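Local coordinates for protein exoglucanase A (Cellulomonas fimi, PDB 7CBD) that hydrolyses beta-1,4-glucosidic bonds of cellulose with inversion of anomeric configuration, releasing cellobiose from non-reducing chain ends through this family 6 catalytic domain, at residues Ala40-Val45 against Ile431-Pro436; Asn235-Leu239 against Arg298-Gly302; Gly339-Arg344 against Leu423-Pro429. All coordinates share one frame. Residue numbers count along the deposited sequence, not the author numbering.

Contact 1: Ala40-Val45 against Ile431-Pro436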
ATOM      1  N   ALA A  40      13.926  17.756  11.607  1.00  7.02           N
ATOM      2  CA  ALA A  40      12.775  18.622  11.356  1.00  7.40           C
ATOM      3  C   ALA A  40      11.861  18.040  10.279  1.00  7.47           C
ATOM      4  O   ALA A  40      10.628  18.130  10.380  1.00  8.18           O
ATOM      5  CB  ALA A  40      13.255  20.025  10.972  1.00  8.69           C
ATOM      6  N   LYS A  41      12.447  17.445   9.234  1.00  7.69           N
ATOM      7  CA  LYS A  41      11.639  16.793   8.206  1.00  8.07           C
ATOM      8  C   LYS A  41      10.886  15.596   8.774  1.00  7.43           C
ATOM      9  O   LYS A  41       9.708  15.385   8.461  1.00  7.68           O
ATOM     10  CB  LYS A  41      12.530  16.333   7.055  1.00  8.96           C
ATOM     11  CG  LYS A  41      13.147  17.446   6.224  1.00 13.07           C
ATOM     12  CD  LYS A  41      14.047  16.819   5.163  1.00 16.63           C
ATOM     13  CE  LYS A  41      14.490  17.798   4.097  1.00 20.32           C
ATOM     14  NZ  LYS A  41      15.247  17.083   3.027  1.00 22.50           N
ATOM     15  N   MET A  42      11.555  14.800   9.613  1.00  7.72           N
ATOM     16  CA  MET A  42      10.875  13.681  10.259  1.00  6.93           C
ATOM     17  C   MET A  42       9.698  14.164  11.098  1.00  6.66           C
ATOM     18  O   MET A  42       8.631  13.543  11.091  1.00  7.20           O
ATOM     19  CB  MET A  42      11.859  12.873  11.102  1.00  7.35           C
ATOM     20  CG  MET A  42      12.927  12.175  10.285  1.00  7.56           C
ATOM     21  SD  MET A  42      13.977  11.143  11.329  1.00  7.97           S
ATOM     22  CE  MET A  42      14.887  10.227  10.088  1.00  7.38           C
ATOM     23  N   ARG A  43       9.859  15.289  11.805  1.00  7.23           N
ATOM     24  CA  ARG A  43       8.741  15.817  12.582  1.00  8.05           C
ATOM     25  C   ARG A  43       7.550  16.158  11.691  1.00  7.67           C
ATOM     26  O   ARG A  43       6.399  15.936  12.076  1.00  9.15           O
ATOM     27  CB  ARG A  43       9.188  17.014  13.418  1.00  8.55           C
ATOM     28  CG  ARG A  43      10.164  16.626  14.526  1.00 10.03           C
ATOM     29  CD  ARG A  43      10.371  17.739  15.538  1.00 11.23           C
ATOM     30  NE  ARG A  43      10.973  18.933  14.949  1.00 11.96           N
ATOM     31  CZ  ARG A  43      12.280  19.193  14.934  1.00 12.49           C
ATOM     32  NH1 ARG A  43      13.151  18.336  15.459  1.00 13.97           N
ATOM     33  NH2 ARG A  43      12.719  20.318  14.384  1.00 12.44           N
ATOM     34  N   THR A  44       7.803  16.680  10.487  1.00  7.26           N
ATOM     35  CA  THR A  44       6.708  16.929   9.550  1.00  7.84           C
ATOM     36  C   THR A  44       6.007  15.634   9.163  1.00  7.29           C
ATOM     37  O   THR A  44       4.773  15.577   9.102  1.00  8.92           O
ATOM     38  CB  THR A  44       7.238  17.633   8.302  1.00  8.86           C
ATOM     39  OG1 THR A  44       7.847  18.864   8.690  1.00  9.50           O
ATOM     40  CG2 THR A  44       6.107  17.909   7.310  1.00 10.01           C
ATOM     41  N   VAL A  45       6.779  14.578   8.908  1.00  6.77           N
ATOM     42  CA  VAL A  45       6.195  13.292   8.533  1.00  7.23           C
ATOM     43  C   VAL A  45       5.255  12.783   9.621  1.00  7.38           C
ATOM     44  O   VAL A  45       4.204  12.195   9.326  1.00  7.69           O
ATOM     45  CB  VAL A  45       7.321  12.293   8.214  1.00  7.37           C
ATOM     46  CG1 VAL A  45       6.783  10.875   8.050  1.00  7.08           C
ATOM     47  CG2 VAL A  45       8.070  12.724   6.964  1.00  8.04           C
ATOM     48  N   ILE A 431      10.390  17.245   1.553  1.00 10.33           N
ATOM     49  CA  ILE A 431       9.659  17.500   2.786  1.00 10.61           C
ATOM     50  C   ILE A 431      10.207  18.765   3.429  1.00 11.88           C
ATOM     51  O   ILE A 431      11.425  18.945   3.521  1.00 12.22           O
ATOM     52  CB  ILE A 431       9.776  16.297   3.737  1.00 10.10           C
ATOM     53  CG1 ILE A 431       9.121  15.056   3.112  1.00 11.06           C
ATOM     54  CG2 ILE A 431       9.168  16.618   5.094  1.00 10.31           C
ATOM     55  CD1 ILE A 431       9.522  13.763   3.808  1.00 12.33           C
ATOM     56  N   GLY A 432       9.311  19.645   3.865  1.00 12.20           N
ATOM     57  CA  GLY A 432       9.707  20.793   4.659  1.00 12.85           C
ATOM     58  C   GLY A 432       9.798  20.430   6.132  1.00 13.03           C
ATOM     59  O   GLY A 432       9.165  19.496   6.592  1.00 16.24           O
ATOM     60  N   GLY A 433      10.603  21.184   6.872  1.00 11.56           N
ATOM     61  CA  GLY A 433      10.781  20.903   8.287  1.00 12.08           C
ATOM     62  C   GLY A 433       9.733  21.566   9.165  1.00 12.52           C
ATOM     63  O   GLY A 433       9.164  22.603   8.828  1.00 14.53           O
ATOM     64  N   THR A 434       9.472  20.937  10.310  1.00 11.24           N
ATOM     65  CA  THR A 434       8.611  21.480  11.355  1.00 10.84           C
ATOM     66  C   THR A 434       9.455  21.664  12.606  1.00 10.40           C
ATOM     67  O   THR A 434      10.207  20.758  12.983  1.00 10.40           O
ATOM     68  CB  THR A 434       7.452  20.517  11.664  1.00 13.20           C
ATOM     69  OG1 THR A 434       6.613  20.387  10.513  1.00 13.97           O
ATOM     70  CG2 THR A 434       6.619  21.036  12.829  1.00 14.12           C
ATOM     71  N   THR A 435       9.332  22.823  13.249  1.00 11.40           N
ATOM     72  CA  THR A 435      10.116  23.147  14.438  1.00 13.13           C
ATOM     73  C   THR A 435       9.175  23.609  15.541  1.00 14.03           C
ATOM     74  O   THR A 435       8.424  24.587  15.342  1.00 14.10           O
ATOM     75  CB  THR A 435      11.146  24.230  14.117  1.00 15.52           C
ATOM     76  OG1 THR A 435      12.024  23.750  13.093  1.00 17.82           O
ATOM     77  CG2 THR A 435      11.961  24.594  15.357  1.00 15.50           C
ATOM     78  N   PRO A 436       9.176  22.966  16.705  1.00 14.98           N
ATOM     79  CA  PRO A 436       8.327  23.450  17.799  1.00 16.46           C
ATOM     80  C   PRO A 436       8.773  24.822  18.281  1.00 15.28           C
ATOM     81  O   PRO A 436       9.950  25.191  18.197  1.00 14.56           O
ATOM     82  CB  PRO A 436       8.506  22.392  18.893  1.00 18.74           C
ATOM     83  CG  PRO A 436       9.747  21.669  18.550  1.00 19.17           C
ATOM     84  CD  PRO A 436       9.920  21.748  17.066  1.00 17.16           C
TER
HETATM   85  O   HOH W   1      12.958  15.297   1.822  1.00 14.95           O
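The extended segment I431-P436 runs across the last turns of helix 36-45. A40 O accepts two bonds: T44 N (3.2 Å), within the helix, and T434 N (3.0 Å), with a nearly straight N-H...O angle of 168°. T44 OG1 is satisfied twice: it donates to G432 O at 2.6 Å and accepts from T434 OG1 at 2.7 Å. R43 reaches T434 O with both NE (2.8 Å) and NH2 (2.9 Å). In this way the C-terminal tail of the glycoside hydrolase family 6 catalytic domain, beyond helix 417-425, is fastened to a helix from near the N-terminus, well away from the active site. G433 lies close to the helix, its CA 3.5 Å from A40 O; a beta-carbon there would clash with A40 CB. At the buried end, I431 CD1 packs on V45 CG2 at 3.6 Å. Water 1 accepts from K41 NZ (3.1 Å) and from I431 N (3.2 Å).

Contact 2: Asn235-Leu239 against Arg298-Gly302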
ATOM      1  N   ASN A 235       4.014  -0.883  -1.685  1.00  5.05           N
ATOM      2  CA  ASN A 235       4.958  -0.957  -2.788  1.00  5.08           C
ATOM      3  C   ASN A 235       5.554   0.419  -3.043  1.00  5.79           C
ATOM      4  O   ASN A 235       5.311   1.377  -2.300  1.00  5.91           O
ATOM      5  CB  ASN A 235       4.311  -1.579  -4.036  1.00  7.01           C
ATOM      6  CG  ASN A 235       5.313  -2.353  -4.890  1.00  6.39           C
ATOM      7  OD1 ASN A 235       6.066  -1.766  -5.668  1.00  7.45           O
ATOM      8  ND2 ASN A 235       5.343  -3.668  -4.729  1.00  6.62           N
ATOM      9  N   THR A 236       6.374   0.501  -4.087  1.00  5.47           N
ATOM     10  CA  THR A 236       7.160   1.690  -4.366  1.00  5.28           C
ATOM     11  C   THR A 236       7.055   2.162  -5.807  1.00  5.51           C
ATOM     12  O   THR A 236       7.739   3.122  -6.169  1.00  6.54           O
ATOM     13  CB  THR A 236       8.638   1.469  -4.004  1.00  6.48           C
ATOM     14  OG1 THR A 236       9.156   0.367  -4.761  1.00  6.84           O
ATOM     15  CG2 THR A 236       8.791   1.168  -2.524  1.00  7.31           C
ATOM     16  N   THR A 237       6.216   1.548  -6.629  1.00  5.84           N
ATOM     17  CA  THR A 237       6.140   1.956  -8.023  1.00  6.05           C
ATOM     18  C   THR A 237       5.748   3.430  -8.094  1.00  6.28           C
ATOM     19  O   THR A 237       4.809   3.846  -7.403  1.00  6.01           O
ATOM     20  CB  THR A 237       5.120   1.085  -8.738  1.00  6.12           C
ATOM     21  OG1 THR A 237       5.557  -0.276  -8.652  1.00  7.65           O
ATOM     22  CG2 THR A 237       4.991   1.494 -10.196  1.00  8.07           C
ATOM     23  N   PRO A 238       6.455   4.254  -8.873  1.00  6.13           N
ATOM     24  CA  PRO A 238       6.231   5.702  -8.794  1.00  7.02           C
ATOM     25  C   PRO A 238       4.826   6.109  -9.193  1.00  7.75           C
ATOM     26  O   PRO A 238       4.155   5.446  -9.986  1.00  7.28           O
ATOM     27  CB  PRO A 238       7.264   6.295  -9.764  1.00  7.98           C
ATOM     28  CG  PRO A 238       7.759   5.165 -10.566  1.00  9.57           C
ATOM     29  CD  PRO A 238       7.593   3.920  -9.743  1.00  6.48           C
ATOM     30  N   LEU A 239       4.402   7.237  -8.631  1.00  7.58           N
ATOM     31  CA  LEU A 239       3.146   7.848  -9.035  1.00  7.99           C
ATOM     32  C   LEU A 239       3.178   8.197 -10.518  1.00  8.42           C
ATOM     33  O   LEU A 239       2.255   7.867 -11.272  1.00  8.57           O
ATOM     34  CB  LEU A 239       2.904   9.090  -8.177  1.00  8.79           C
ATOM     35  CG  LEU A 239       1.552   9.774  -8.346  1.00  8.70           C
ATOM     36  CD1 LEU A 239       0.415   8.827  -7.941  1.00  8.82           C
ATOM     37  CD2 LEU A 239       1.505  11.058  -7.543  1.00  9.97           C
ATOM     38  N   ARG A 298       5.653   5.428  -0.093  1.00  5.52           N
ATOM     39  CA  ARG A 298       7.062   5.127  -0.322  1.00  5.91           C
ATOM     40  C   ARG A 298       7.419   5.091  -1.803  1.00  5.24           C
ATOM     41  O   ARG A 298       8.379   4.412  -2.190  1.00  6.11           O
ATOM     42  CB  ARG A 298       7.479   3.821   0.377  1.00  6.36           C
ATOM     43  CG  ARG A 298       7.234   3.839   1.882  1.00  6.93           C
ATOM     44  CD  ARG A 298       7.735   2.585   2.574  1.00  7.23           C
ATOM     45  NE  ARG A 298       7.061   1.403   2.040  1.00  6.99           N
ATOM     46  CZ  ARG A 298       7.295   0.155   2.442  1.00  7.18           C
ATOM     47  NH1 ARG A 298       8.206  -0.087   3.384  1.00  8.24           N
ATOM     48  NH2 ARG A 298       6.632  -0.857   1.886  1.00  8.55           N
ATOM     49  N   ASN A 299       6.695   5.838  -2.642  1.00  5.20           N
ATOM     50  CA  ASN A 299       6.875   5.772  -4.089  1.00  5.66           C
ATOM     51  C   ASN A 299       7.447   7.057  -4.686  1.00  5.74           C
ATOM     52  O   ASN A 299       7.337   7.268  -5.897  1.00  6.52           O
ATOM     53  CB  ASN A 299       5.587   5.349  -4.808  1.00  5.84           C
ATOM     54  CG  ASN A 299       4.478   6.381  -4.705  1.00  6.46           C
ATOM     55  OD1 ASN A 299       4.646   7.444  -4.115  1.00  6.62           O
ATOM     56  ND2 ASN A 299       3.322   6.060  -5.283  1.00  8.27           N
ATOM     57  N   GLY A 300       8.070   7.911  -3.866  1.00  5.69           N
ATOM     58  CA  GLY A 300       8.549   9.194  -4.366  1.00  6.39           C
ATOM     59  C   GLY A 300       9.795   9.109  -5.232  1.00  6.30           C
ATOM     60  O   GLY A 300       9.941   9.875  -6.190  1.00  7.89           O
ATOM     61  N   TRP A 301      10.724   8.212  -4.896  1.00  6.56           N
ATOM     62  CA  TRP A 301      11.979   8.068  -5.648  1.00  6.16           C
ATOM     63  C   TRP A 301      12.686   9.411  -5.863  1.00  6.32           C
ATOM     64  O   TRP A 301      13.028   9.795  -6.985  1.00  6.99           O
ATOM     65  CB  TRP A 301      11.756   7.315  -6.964  1.00  6.28           C
ATOM     66  CG  TRP A 301      11.419   5.889  -6.720  1.00  5.98           C
ATOM     67  CD1 TRP A 301      10.199   5.289  -6.870  1.00  6.33           C
ATOM     68  CD2 TRP A 301      12.309   4.876  -6.233  1.00  6.63           C
ATOM     69  NE1 TRP A 301      10.279   3.958  -6.521  1.00  6.84           N
ATOM     70  CE2 TRP A 301      11.561   3.682  -6.120  1.00  6.73           C
ATOM     71  CE3 TRP A 301      13.666   4.862  -5.878  1.00  7.50           C
ATOM     72  CZ2 TRP A 301      12.127   2.487  -5.672  1.00  6.78           C
ATOM     73  CZ3 TRP A 301      14.227   3.672  -5.436  1.00  7.05           C
ATOM     74  CH2 TRP A 301      13.458   2.503  -5.334  1.00  6.94           C
ATOM     75  N   GLY A 302      12.909  10.125  -4.765  1.00  6.80           N
ATOM     76  CA  GLY A 302      13.605  11.391  -4.782  1.00  7.32           C
ATOM     77  C   GLY A 302      15.045  11.272  -4.320  1.00  8.55           C
ATOM     78  O   GLY A 302      15.673  10.210  -4.391  1.00  9.23           O
TER
HETATM   79  O   HOH W   2       4.712   1.614   0.434  1.00  5.92           O
HETATM   80  O   HOH W   3       4.092   3.911  -2.028  1.00  6.13           O
HETATM   81  O   HOH W   4       6.354   9.249  -7.452  1.00  8.53           O
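Neither segment is regular helix or strand. Their end-to-end directions differ by 54°, and the backbones come closest at T236 and N299, with CA atoms 4.1 Å apart. Both are loops that follow parallel strands, 228-231 and 291-295, of the distorted beta/alpha barrel of glycoside hydrolase family 6. They lie beside the catalytic centre: R298 forms a salt bridge with D371, a predicted active-site residue. Two waters join the loops at this end. Water 3 links N235 O to R298 N, backbone to backbone, and water 2 links N235 O to the side-chain R298 NE. Among the side chains, N235 OD1 accepts T236 N at 2.8 Å, within its own loop; R328 also bonds to OD1. N299 points into the contact. N299 CB sits 3.1 Å from T237 O, and N299 ND2 makes a weak bond to the same oxygen at 3.4 Å, while D232 is its stronger partner. P238 CD packs on W301 CD1 at 4.1 Å. W301 has left-handed backbone angles (50°/53°), and its CA-to-CB bond points toward the other loop. The indole edge meets the T236 carbonyl there: W301 NE1 donates to T236 O at 2.7 Å.

Contact 3: Gly339-Arg344 against Leu423-Pro429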
ATOM      1  N   GLY A 339      16.792   2.442  -1.472  1.00  7.88           N
ATOM      2  CA  GLY A 339      16.747   3.749  -2.099  1.00  8.16           C
ATOM      3  C   GLY A 339      15.379   4.387  -2.212  1.00  7.06           C
ATOM      4  O   GLY A 339      15.287   5.533  -2.669  1.00  8.10           O
ATOM      5  N   ALA A 340      14.321   3.702  -1.792  1.00  6.62           N
ATOM      6  CA  ALA A 340      12.975   4.250  -1.915  1.00  7.00           C
ATOM      7  C   ALA A 340      12.814   5.494  -1.042  1.00  6.65           C
ATOM      8  O   ALA A 340      13.459   5.638   0.004  1.00  7.90           O
ATOM      9  CB  ALA A 340      11.953   3.196  -1.501  1.00  7.48           C
ATOM     10  N   GLY A 341      11.944   6.402  -1.496  1.00  6.94           N
ATOM     11  CA  GLY A 341      11.647   7.612  -0.762  1.00  6.43           C
ATOM     12  C   GLY A 341      10.151   7.816  -0.610  1.00  5.74           C
ATOM     13  O   GLY A 341       9.344   7.289  -1.375  1.00  5.95           O
ATOM     14  N   ILE A 342       9.794   8.606   0.406  1.00  5.77           N
ATOM     15  CA  ILE A 342       8.400   8.972   0.636  1.00  5.54           C
ATOM     16  C   ILE A 342       7.857   9.728  -0.571  1.00  5.32           C
ATOM     17  O   ILE A 342       8.577  10.497  -1.222  1.00  6.67           O
ATOM     18  CB  ILE A 342       8.309   9.793   1.935  1.00  6.32           C
ATOM     19  CG1 ILE A 342       8.545   8.880   3.142  1.00  6.96           C
ATOM     20  CG2 ILE A 342       6.984  10.517   2.057  1.00  7.50           C
ATOM     21  CD1 ILE A 342       8.715   9.610   4.464  1.00  8.51           C
ATOM     22  N   GLY A 343       6.588   9.500  -0.887  1.00  5.82           N
ATOM     23  CA  GLY A 343       5.921  10.161  -1.997  1.00  6.11           C
ATOM     24  C   GLY A 343       5.031  11.311  -1.568  1.00  6.19           C
ATOM     25  O   GLY A 343       5.251  11.951  -0.531  1.00  6.58           O
ATOM     26  N   ARG A 344       4.011  11.583  -2.381  1.00  5.70           N
ATOM     27  CA  ARG A 344       3.090  12.677  -2.102  1.00  6.18           C
ATOM     28  C   ARG A 344       2.397  12.482  -0.759  1.00  5.96           C
ATOM     29  O   ARG A 344       1.990  11.372  -0.400  1.00  6.48           O
ATOM     30  CB  ARG A 344       2.032  12.742  -3.205  1.00  7.69           C
ATOM     31  CG  ARG A 344       2.544  13.287  -4.525  1.00  9.85           C
ATOM     32  CD  ARG A 344       2.478  14.802  -4.550  1.00 12.49           C
ATOM     33  NE  ARG A 344       1.105  15.306  -4.495  1.00 13.63           N
ATOM     34  CZ  ARG A 344       0.342  15.538  -5.564  1.00 15.99           C
ATOM     35  NH1 ARG A 344       0.807  15.306  -6.785  1.00 18.33           N
ATOM     36  NH2 ARG A 344      -0.894  16.011  -5.413  1.00 16.20           N
ATOM     37  N   LEU A 423      14.096   6.938   3.460  1.00  7.09           N
ATOM     38  CA  LEU A 423      12.771   7.323   2.980  1.00  6.35           C
ATOM     39  C   LEU A 423      12.562   8.826   3.080  1.00  6.55           C
ATOM     40  O   LEU A 423      11.975   9.440   2.180  1.00  7.14           O
ATOM     41  CB  LEU A 423      11.687   6.601   3.777  1.00  7.09           C
ATOM     42  CG  LEU A 423      11.431   5.146   3.394  1.00  6.84           C
ATOM     43  CD1 LEU A 423      10.532   4.498   4.435  1.00  7.70           C
ATOM     44  CD2 LEU A 423      10.807   5.052   2.007  1.00  7.93           C
ATOM     45  N   VAL A 424      13.029   9.438   4.172  1.00  7.11           N
ATOM     46  CA  VAL A 424      12.864  10.877   4.351  1.00  7.23           C
ATOM     47  C   VAL A 424      13.843  11.650   3.473  1.00  6.72           C
ATOM     48  O   VAL A 424      13.464  12.603   2.783  1.00  8.19           O
ATOM     49  CB  VAL A 424      12.991  11.245   5.841  1.00  7.79           C
ATOM     50  CG1 VAL A 424      12.914  12.756   6.035  1.00  9.64           C
ATOM     51  CG2 VAL A 424      11.904  10.556   6.644  1.00  8.00           C
ATOM     52  N   LYS A 425      15.115  11.235   3.464  1.00  8.22           N
ATOM     53  CA  LYS A 425      16.106  11.894   2.617  1.00  8.67           C
ATOM     54  C   LYS A 425      15.688  11.871   1.155  1.00  8.59           C
ATOM     55  O   LYS A 425      15.931  12.830   0.416  1.00  9.26           O
ATOM     56  CB  LYS A 425      17.455  11.199   2.758  1.00 10.33           C
ATOM     57  CG  LYS A 425      18.185  11.477   4.049  1.00 12.27           C
ATOM     58  CD  LYS A 425      19.494  10.696   4.042  1.00 16.31           C
ATOM     59  CE  LYS A 425      20.515  11.271   4.985  1.00 21.47           C
ATOM     60  NZ  LYS A 425      20.049  11.249   6.381  1.00 24.45           N
ATOM     61  N   ASN A 426      15.075  10.773   0.714  1.00  8.22           N
ATOM     62  CA  ASN A 426      14.764  10.572  -0.695  1.00  7.82           C
ATOM     63  C   ASN A 426      13.321  10.911  -1.035  1.00  8.00           C
ATOM     64  O   ASN A 426      12.816  10.477  -2.075  1.00  7.68           O
ATOM     65  CB  ASN A 426      15.103   9.144  -1.125  1.00  8.15           C
ATOM     66  CG  ASN A 426      16.595   8.902  -1.208  1.00  8.02           C
ATOM     67  OD1 ASN A 426      17.397   9.803  -0.958  1.00  9.43           O
ATOM     68  ND2 ASN A 426      16.981   7.680  -1.562  1.00  8.12           N
ATOM     69  N   ALA A 427      12.651  11.686  -0.194  1.00  7.72           N
ATOM     70  CA  ALA A 427      11.261  12.018  -0.461  1.00  7.94           C
ATOM     71  C   ALA A 427      11.136  12.852  -1.729  1.00  8.30           C
ATOM     72  O   ALA A 427      11.986  13.697  -2.029  1.00  8.41           O
ATOM     73  CB  ALA A 427      10.680  12.792   0.714  1.00  7.98           C
ATOM     74  N   TYR A 428      10.079  12.591  -2.487  1.00  7.90           N
ATOM     75  CA  TYR A 428       9.689  13.447  -3.597  1.00  8.04           C
ATOM     76  C   TYR A 428       8.168  13.524  -3.628  1.00  8.51           C
ATOM     77  O   TYR A 428       7.513  12.488  -3.799  1.00  8.40           O
ATOM     78  CB  TYR A 428      10.212  12.939  -4.940  1.00  8.92           C
ATOM     79  CG  TYR A 428       9.954  13.943  -6.035  1.00  9.78           C
ATOM     80  CD1 TYR A 428      10.871  14.950  -6.305  1.00 10.99           C
ATOM     81  CD2 TYR A 428       8.770  13.917  -6.771  1.00 11.22           C
ATOM     82  CE1 TYR A 428      10.628  15.889  -7.291  1.00 13.02           C
ATOM     83  CE2 TYR A 428       8.517  14.857  -7.760  1.00 12.20           C
ATOM     84  CZ  TYR A 428       9.452  15.839  -8.014  1.00 13.96           C
ATOM     85  OH  TYR A 428       9.228  16.779  -8.995  1.00 17.49           O
ATOM     86  N   PRO A 429       7.564  14.720  -3.486  1.00  8.12           N
ATOM     87  CA  PRO A 429       8.206  16.030  -3.295  1.00  8.72           C
ATOM     88  C   PRO A 429       9.066  16.102  -2.036  1.00  8.61           C
ATOM     89  O   PRO A 429       8.920  15.288  -1.121  1.00  8.57           O
ATOM     90  CB  PRO A 429       7.017  16.984  -3.165  1.00 11.64           C
ATOM     91  CG  PRO A 429       5.887  16.289  -3.864  1.00 12.92           C
ATOM     92  CD  PRO A 429       6.098  14.834  -3.610  1.00 10.18           C
TER
HETATM   93  O   HOH W   5       6.928  14.024   0.238  1.00 13.67           O
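I342 is the apolar centre. I342 CB packs on A427 CB at 4.0 Å, I342 CG1 on L423 CB at 3.9 Å and I342 CD1 on V424 CG2 at 4.0 Å. V45 of helix 36-45 also touches it. A340 CB adds a contact to L423 CD2 at 4.1 Å; the A340 side chain is about 8 Å from that of D371, a predicted active-site residue. The backbone of I342 is bonded both ways: I342 N donates to L423 O, and Y428 N donates to I342 O, each at 2.9 Å. G341 CA lies 3.4 Å from N426 O; a beta-carbon there would clash with that oxygen. Further out, N426 ND2 donates to G339 O at 3.0 Å. At the other end, water 5 donates to G343 O and P429 O, and R344 CD meets P429 CD at 3.7 Å. R344 turns its charge to E347. This loop of the family 6 barrel is thus fixed to the C-terminal end of helix 417-425 largely through main-chain bonds, and the close backbone approach depends on glycine at 341.

Overall arrangement
The three contacts run from the active-site side of the family 6 catalytic domain out to its surface. Contact 2 is buried, its centre about 11 Å from that of the chain; the centre of contact 3 lies at about 15 Å and that of contact 1 at about 23 Å. Contacts 2 and 3 have centres about 7 Å apart and touch, with G300 N probably bonded to G341 O and G302 N to N426 O. Contacts 3 and 1 have centres about 14 Å apart and meet through V424, K41, I342 and V45. Along the chain, contact 2 closes before contact 3 opens, and contact 1 encloses both. Helix 417-425, the loop after it and 339-344 thus join loop 298-302, near D371, to helix 36-45.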